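PDB 6HLW: genome polyprotein from Enterovirus A71, which is the source of the viral 3A protein, a small membrane-associated factor that probably recruits host proteins to build viral replication sites. Local coordinates for residues B[12-15]-B[16-20]. Residues are numbered along the deposited sequence; the frame is centred on the assembly and turned at random.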
# COMPACT_ATOMS: atom_id res chain seq x y z
N ILE B 12 -14.37 7.64 5.69
CA ILE B 12 -14.06 6.30 5.20
C ILE B 12 -12.73 5.83 5.77
O ILE B 12 -12.56 4.66 6.10
CB ILE B 12 -14.02 6.26 3.66
CG1 ILE B 12 -15.37 6.65 3.08
CG2 ILE B 12 -13.63 4.86 3.17
CD1 ILE B 12 -15.33 6.99 1.60
N GLY B 13 -11.78 6.75 5.86
CA GLY B 13 -10.46 6.44 6.39
C GLY B 13 -10.51 6.10 7.86
O GLY B 13 -9.87 5.14 8.30
N ASP B 14 -11.25 6.88 8.63
CA ASP B 14 -11.39 6.64 10.06
C ASP B 14 -12.10 5.31 10.31
O ASP B 14 -11.86 4.65 11.31
CB ASP B 14 -12.15 7.78 10.73
CG ASP B 14 -12.12 7.69 12.25
OD1 ASP B 14 -12.99 7.00 12.82
OD2 ASP B 14 -11.23 8.31 12.87
N LEU B 15 -12.98 4.94 9.38
CA LEU B 15 -13.70 3.68 9.48
C LEU B 15 -12.76 2.50 9.28
O LEU B 15 -12.71 1.58 10.09
CB LEU B 15 -14.84 3.63 8.46
CG LEU B 15 -15.64 2.32 8.41
CD1 LEU B 15 -16.32 2.05 9.74
CD2 LEU B 15 -16.65 2.35 7.28
N LEU B 16 -12.01 2.53 8.18
CA LEU B 16 -11.08 1.46 7.86
C LEU B 16 -9.96 1.37 8.89
O LEU B 16 -9.45 0.29 9.18
CB LEU B 16 -10.49 1.66 6.47
CG LEU B 16 -11.46 1.48 5.30
CD1 LEU B 16 -10.82 1.95 4.00
CD2 LEU B 16 -11.90 0.03 5.18
N ALA B 17 -9.58 2.52 9.46
CA ALA B 17 -8.52 2.56 10.45
C ALA B 17 -8.97 1.98 11.78
O ALA B 17 -8.24 1.21 12.42
CB ALA B 17 -8.03 3.99 10.63
N SER B 18 -10.19 2.33 12.19
CA SER B 18 -10.73 1.88 13.47
C SER B 18 -11.13 0.41 13.43
O SER B 18 -10.76 -0.37 14.31
CB SER B 18 -11.93 2.74 13.87
OG SER B 18 -11.55 4.09 14.02
N VAL B 19 -11.90 0.04 12.41
CA VAL B 19 -12.29 -1.35 12.19
C VAL B 19 -11.87 -1.79 10.79
O VAL B 19 -12.24 -1.16 9.80
CB VAL B 19 -13.82 -1.56 12.36
CG1 VAL B 19 -14.21 -1.47 13.82
CG2 VAL B 19 -14.61 -0.54 11.54
N ASP B 20 -11.06 -2.85 10.72
CA ASP B 20 -10.51 -3.29 9.44
C ASP B 20 -10.58 -4.80 9.30
O ASP B 20 -10.08 -5.55 10.14
CB ASP B 20 -9.07 -2.82 9.30
CG ASP B 20 -8.64 -2.64 7.85
OD1 ASP B 20 -9.47 -2.87 6.94
OD2 ASP B 20 -7.48 -2.27 7.62
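Ile12 to Leu15 bond to Leu16 to Val19 one turn further on, a local i to i+4 contact in the closing turns of helix 9-18, the first of two helices in the chain. Four backbone bonds span it: Leu16 N to Ile12 O, nearly straight at 168°, then Ala17 N to Gly13 O, Ser18 N to Asp14 O and Val19 N to Leu15 O. Asp14 O carries a second donor, Ser18 OG at 2.8 Å. The serine hydroxyl reaches back along the helix because OG stands beside its own backbone N (chi1 -61°), and it approaches the carbonyl closer to its plane than Ser18 N, which comes in 39° off that plane. This face is exposed. On the buried face Ile12 and Leu16 run alongside each other in the same direction, with Ile12 CG2 4.1 Å from Leu16 CD1; Ile12 meets Trp33 and Ile34, while Leu16 packs on Val24 and Cys28 of helix 22-30 and on an aromatic side chain of the other protein. At the helix end, Leu15 and Val19 cross at an angle in an apolar contact, CD1 of Leu15 lying 3.6 Å from CG2 of Val19. Val19 has left helical geometry, and after it Asp20 forms salt bridges with Arg25 and with a basic side chain of the other protein. The serine bond is common in helices; buried Ile12 and Leu16 against exposed Asp14 and Ser18 mark an amphipathic helix, packed on helix 22-30 as a helical hairpin.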